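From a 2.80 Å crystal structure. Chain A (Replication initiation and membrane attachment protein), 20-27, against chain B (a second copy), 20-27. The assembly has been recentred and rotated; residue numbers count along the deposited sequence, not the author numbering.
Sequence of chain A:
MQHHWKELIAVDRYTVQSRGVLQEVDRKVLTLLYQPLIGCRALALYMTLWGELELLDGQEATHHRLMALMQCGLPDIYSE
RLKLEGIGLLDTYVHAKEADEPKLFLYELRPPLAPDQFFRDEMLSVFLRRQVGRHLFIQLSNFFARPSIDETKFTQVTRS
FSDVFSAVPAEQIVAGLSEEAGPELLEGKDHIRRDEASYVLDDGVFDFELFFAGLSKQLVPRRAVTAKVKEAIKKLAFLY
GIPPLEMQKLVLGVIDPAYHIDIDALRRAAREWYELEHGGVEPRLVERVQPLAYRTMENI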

ATOM      1  N   GLY A  20     -12.989  -9.041   1.325  1.00 24.20           N
ATOM      2  CA  GLY A  20     -12.414  -7.727   1.098  1.00 28.11           C
ATOM      3  C   GLY A  20     -10.896  -7.776   1.043  1.00 29.46           C
ATOM      4  O   GLY A  20     -10.276  -8.786   1.388  1.00 27.01           O
ATOM      5  N   VAL A  21     -10.287  -6.686   0.593  1.00 32.64           N
ATOM      6  CA  VAL A  21      -8.849  -6.507   0.781  1.00 35.52           C
ATOM      7  C   VAL A  21      -8.641  -5.287   1.666  1.00 34.79           C
ATOM      8  O   VAL A  21      -9.276  -4.241   1.492  1.00 35.93           O
ATOM      9  CB  VAL A  21      -8.062  -6.385  -0.548  1.00 33.08           C
ATOM     10  CG1 VAL A  21      -6.576  -6.094  -0.279  1.00 30.58           C
ATOM     11  CG2 VAL A  21      -8.204  -7.658  -1.346  1.00 31.95           C
ATOM     12  N   LEU A  22      -7.769  -5.441   2.639  1.00 29.78           N
ATOM     13  CA  LEU A  22      -7.587  -4.417   3.634  1.00 33.53           C
ATOM     14  C   LEU A  22      -6.436  -3.563   3.088  1.00 34.85           C
ATOM     15  O   LEU A  22      -5.376  -4.097   2.773  1.00 37.46           O
ATOM     16  CB  LEU A  22      -7.287  -5.104   4.989  1.00 32.26           C
ATOM     17  CG  LEU A  22      -8.113  -6.426   5.174  1.00 37.40           C
ATOM     18  CD1 LEU A  22      -7.730  -7.389   6.350  1.00 25.67           C
ATOM     19  CD2 LEU A  22      -9.619  -6.155   5.234  1.00 31.19           C
ATOM     20  N   GLN A  23      -6.647  -2.259   2.896  1.00 36.07           N
ATOM     21  CA  GLN A  23      -5.582  -1.414   2.330  1.00 34.76           C
ATOM     22  C   GLN A  23      -5.078  -0.301   3.252  1.00 34.18           C
ATOM     23  O   GLN A  23      -5.671  -0.016   4.287  1.00 30.62           O
ATOM     24  CB  GLN A  23      -6.051  -0.787   1.026  1.00 31.88           C
ATOM     25  CG  GLN A  23      -5.833  -1.643  -0.187  1.00 37.54           C
ATOM     26  CD  GLN A  23      -7.127  -1.908  -0.924  1.00 46.43           C
ATOM     27  OE1 GLN A  23      -7.547  -1.133  -1.810  1.00 45.53           O
ATOM     28  NE2 GLN A  23      -7.786  -3.007  -0.554  1.00 47.64           N
ATOM     29  N   GLU A  24      -3.975   0.318   2.846  1.00 36.72           N
ATOM     30  CA  GLU A  24      -3.354   1.390   3.611  1.00 40.43           C
ATOM     31  C   GLU A  24      -4.384   2.281   4.295  1.00 35.58           C
ATOM     32  O   GLU A  24      -4.373   2.426   5.518  1.00 35.54           O
ATOM     33  CB  GLU A  24      -2.447   2.233   2.712  1.00 51.02           C
ATOM     34  CG  GLU A  24      -1.477   3.125   3.469  1.00 52.99           C
ATOM     35  CD  GLU A  24      -0.068   3.058   2.914  1.00 55.46           C
ATOM     36  OE1 GLU A  24       0.125   2.430   1.852  1.00 52.39           O
ATOM     37  OE2 GLU A  24       0.847   3.632   3.542  1.00 53.66           O
ATOM     38  N   VAL A  25      -5.270   2.882   3.507  1.00 35.33           N
ATOM     39  CA  VAL A  25      -6.267   3.804   4.072  1.00 33.70           C
ATOM     40  C   VAL A  25      -6.975   3.199   5.287  1.00 30.90           C
ATOM     41  O   VAL A  25      -7.043   3.839   6.345  1.00 30.91           O
ATOM     42  CB  VAL A  25      -7.332   4.225   3.055  1.00 33.93           C
ATOM     43  CG1 VAL A  25      -8.479   5.000   3.741  1.00 25.97           C
ATOM     44  CG2 VAL A  25      -6.702   5.049   1.962  1.00 36.51           C
ATOM     45  N   ASP A  26      -7.493   1.978   5.130  1.00 28.72           N
ATOM     46  CA  ASP A  26      -8.074   1.233   6.243  1.00 23.79           C
ATOM     47  C   ASP A  26      -7.162   1.236   7.467  1.00 19.87           C
ATOM     48  O   ASP A  26      -7.628   1.365   8.592  1.00 17.83           O
ATOM     49  CB  ASP A  26      -8.320  -0.220   5.842  1.00 24.08           C
ATOM     50  CG  ASP A  26      -9.239  -0.355   4.653  1.00 22.77           C
ATOM     51  OD1 ASP A  26     -10.277   0.341   4.606  1.00 20.79           O
ATOM     52  OD2 ASP A  26      -8.922  -1.175   3.767  1.00 24.62           O
ATOM     53  N   ARG A  27      -5.862   1.107   7.248  1.00 20.18           N
ATOM     54  CA  ARG A  27      -4.933   1.018   8.366  1.00 22.88           C
ATOM     55  C   ARG A  27      -4.901   2.290   9.196  1.00 20.33           C
ATOM     56  O   ARG A  27      -4.643   2.250  10.399  1.00 18.80           O
ATOM     57  CB  ARG A  27      -3.517   0.698   7.893  1.00 27.25           C
ATOM     58  CG  ARG A  27      -2.587   0.294   9.019  1.00 26.36           C
ATOM     59  CD  ARG A  27      -1.164   0.635   8.678  1.00 31.73           C
ATOM     60  NE  ARG A  27      -0.985   2.071   8.777  1.00 35.23           N
ATOM     61  CZ  ARG A  27      -0.297   2.804   7.918  1.00 36.26           C
ATOM     62  NH1 ARG A  27       0.280   2.240   6.866  1.00 35.65           N
ATOM     63  NH2 ARG A  27      -0.208   4.110   8.115  1.00 35.23           N
TER
ATOM     64  N   GLY B  20     -11.869  10.311  -3.376  1.00 29.44           N
ATOM     65  CA  GLY B  20     -11.441   8.984  -2.988  1.00 29.20           C
ATOM     66  C   GLY B  20      -9.953   8.943  -2.690  1.00 33.95           C
ATOM     67  O   GLY B  20      -9.288   9.982  -2.634  1.00 34.54           O
ATOM     68  N   VAL B  21      -9.434   7.743  -2.454  1.00 33.91           N
ATOM     69  CA  VAL B  21      -8.000   7.535  -2.402  1.00 31.58           C
ATOM     70  C   VAL B  21      -7.677   6.260  -3.150  1.00 35.77           C
ATOM     71  O   VAL B  21      -8.039   5.163  -2.743  1.00 39.63           O
ATOM     72  CB  VAL B  21      -7.489   7.422  -0.967  1.00 33.46           C
ATOM     73  CG1 VAL B  21      -5.996   7.131  -0.964  1.00 36.84           C
ATOM     74  CG2 VAL B  21      -7.769   8.699  -0.204  1.00 38.10           C
ATOM     75  N   LEU B  22      -6.950   6.410  -4.236  1.00 37.13           N
ATOM     76  CA  LEU B  22      -6.703   5.306  -5.129  1.00 37.22           C
ATOM     77  C   LEU B  22      -5.754   4.410  -4.290  1.00 40.32           C
ATOM     78  O   LEU B  22      -4.926   4.946  -3.552  1.00 41.87           O
ATOM     79  CB  LEU B  22      -6.151   5.877  -6.472  1.00 41.07           C
ATOM     80  CG  LEU B  22      -6.634   7.335  -6.952  1.00 49.38           C
ATOM     81  CD1 LEU B  22      -6.131   7.899  -8.343  1.00 28.98           C
ATOM     82  CD2 LEU B  22      -8.157   7.647  -6.898  1.00 29.40           C
ATOM     83  N   GLN B  23      -5.926   3.079  -4.303  1.00 39.70           N
ATOM     84  CA  GLN B  23      -5.136   2.170  -3.426  1.00 37.58           C
ATOM     85  C   GLN B  23      -4.494   1.000  -4.175  1.00 37.25           C
ATOM     86  O   GLN B  23      -4.682   0.868  -5.373  1.00 40.19           O
ATOM     87  CB  GLN B  23      -5.998   1.607  -2.282  1.00 36.23           C
ATOM     88  CG  GLN B  23      -6.294   2.578  -1.130  1.00 42.32           C
ATOM     89  CD  GLN B  23      -7.638   2.299  -0.441  1.00 45.57           C
ATOM     90  OE1 GLN B  23      -7.689   1.958   0.752  1.00 41.96           O
ATOM     91  NE2 GLN B  23      -8.734   2.458  -1.192  1.00 41.79           N
ATOM     92  N   GLU B  24      -3.769   0.135  -3.467  1.00 40.80           N
ATOM     93  CA  GLU B  24      -3.026  -0.961  -4.103  1.00 42.21           C
ATOM     94  C   GLU B  24      -3.892  -1.909  -4.939  1.00 37.36           C
ATOM     95  O   GLU B  24      -3.555  -2.224  -6.068  1.00 39.29           O
ATOM     96  CB  GLU B  24      -2.255  -1.780  -3.064  1.00 50.08           C
ATOM     97  CG  GLU B  24      -1.216  -2.736  -3.664  1.00 52.33           C
ATOM     98  CD  GLU B  24      -1.102  -4.050  -2.891  1.00 62.61           C
ATOM     99  OE1 GLU B  24      -1.828  -4.211  -1.885  1.00 68.25           O
ATOM    100  OE2 GLU B  24      -0.295  -4.923  -3.292  1.00 61.44           O
ATOM    101  N   VAL B  25      -4.996  -2.388  -4.395  1.00 37.69           N
ATOM    102  CA  VAL B  25      -5.884  -3.219  -5.204  1.00 35.83           C
ATOM    103  C   VAL B  25      -6.369  -2.494  -6.463  1.00 28.88           C
ATOM    104  O   VAL B  25      -6.413  -3.078  -7.555  1.00 28.14           O
ATOM    105  CB  VAL B  25      -7.084  -3.744  -4.379  1.00 34.08           C
ATOM    106  CG1 VAL B  25      -8.345  -3.930  -5.247  1.00 26.21           C
ATOM    107  CG2 VAL B  25      -6.705  -5.036  -3.716  1.00 38.95           C
ATOM    108  N   ASP B  26      -6.718  -1.224  -6.301  1.00 26.39           N
ATOM    109  CA  ASP B  26      -7.218  -0.407  -7.399  1.00 25.85           C
ATOM    110  C   ASP B  26      -6.273  -0.432  -8.602  1.00 22.52           C
ATOM    111  O   ASP B  26      -6.707  -0.594  -9.749  1.00 17.39           O
ATOM    112  CB  ASP B  26      -7.477   1.020  -6.899  1.00 25.85           C
ATOM    113  CG  ASP B  26      -8.765   1.119  -6.101  1.00 28.08           C
ATOM    114  OD1 ASP B  26      -9.807   0.666  -6.630  1.00 23.42           O
ATOM    115  OD2 ASP B  26      -8.748   1.620  -4.950  1.00 34.33           O
ATOM    116  N   ARG B  27      -4.982  -0.319  -8.307  1.00 21.99           N
ATOM    117  CA  ARG B  27      -3.925  -0.458  -9.290  1.00 22.20           C
ATOM    118  C   ARG B  27      -3.983  -1.752 -10.109  1.00 20.18           C
ATOM    119  O   ARG B  27      -3.936  -1.717 -11.341  1.00 19.26           O
ATOM    120  CB  ARG B  27      -2.569  -0.370  -8.603  1.00 27.52           C
ATOM    121  CG  ARG B  27      -1.432  -0.305  -9.597  1.00 35.40           C
ATOM    122  CD  ARG B  27      -0.109  -0.036  -8.919  1.00 38.76           C
ATOM    123  NE  ARG B  27       0.087  -0.944  -7.800  1.00 43.96           N
ATOM    124  CZ  ARG B  27       0.297  -2.248  -7.946  1.00 43.11           C
ATOM    125  NH1 ARG B  27       0.324  -2.782  -9.168  1.00 37.79           N
ATOM    126  NH2 ARG B  27       0.477  -3.014  -6.874  1.00 41.69           N
TER

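The two copies of the segment approach one another in an antiparallel register centred on Q23. The CA atoms of Q23(A) and Q23(B) lie 6.8 Å apart, while V21(A) CA is 7.4 Å from V25(B) CA and V25(A) CA is 7.7 Å from V21(B) CA. In each chain an extended run through residues 21 and 22 gives way at Q23, the N-cap position, to a helix that begins at residue 24 and continues beyond the segment. The turn is secured locally: the Q23(A) backbone N donates to D26(A) OD2 at 2.7 Å with a nearly linear geometry, and Q23(B) N donates to D26(B) OD2 at 3.2 Å with a more bent one. The first helical turn is closed in both copies by a backbone hydrogen bond from R27 to Q23, with R27(A) N to Q23(A) O and R27(B) N to Q23(B) O each measuring 3.2 Å.

No hydrogen bond crosses between the stretches; the contact, which buries 339 Å² in total, rests on side-chain packing. The alternation of the extended run sends the CA-to-CB bonds of V21 and Q23 toward the partner and that of L22 away, and the start of the helix brings V25 back toward it. Two valine pairs therefore flank the central glutamines. V21(A) CG1 meets V25(B) CG2 at 3.6 Å, and V25(A) CG2 meets V21(B) CG1 at 3.7 Å. Valine suits these places because its branched, compact side chain offers methyl groups close to the backbone, so apolar contact is made without a long reach.

Q23 contributes the largest covered area in each copy, 80 Å² in chain A and 73 Å² in chain B. Both side chains start from an m rotamer and extend across the partner segment. Each OE1 rests against partner carbons: Q23(A) OE1 lies 3.2 Å from Q23(B) CB and 3.7 Å from V25(B) CB; reciprocally, Q23(B) OE1 approaches V25(A) CB to 3.3 Å. Although polar, glutamine has a flexible aliphatic portion that can pack in such a buried setting, and Q23(A) CG lies 3.9 Å from Q23(B) CB, while the NE2 atom of each amide lies near a carbonyl oxygen of its own chain: Q23(A) NE2 is 2.8 Å from V21(A) O, and Q23(B) NE2 is 3.2 Å from V21(B) O.

The charged residues remain largely peripheral to this packing. The CA-to-CB bond of E24 runs sideways to the partner in both copies, and in chain A its OE2 forms a long salt bridge of 3.6 Å with R27(A) NH1. D26 has only 3 Å² covered in each copy, and its OD2 accepts the hydrogen bond from the Q23 backbone N of its own chain.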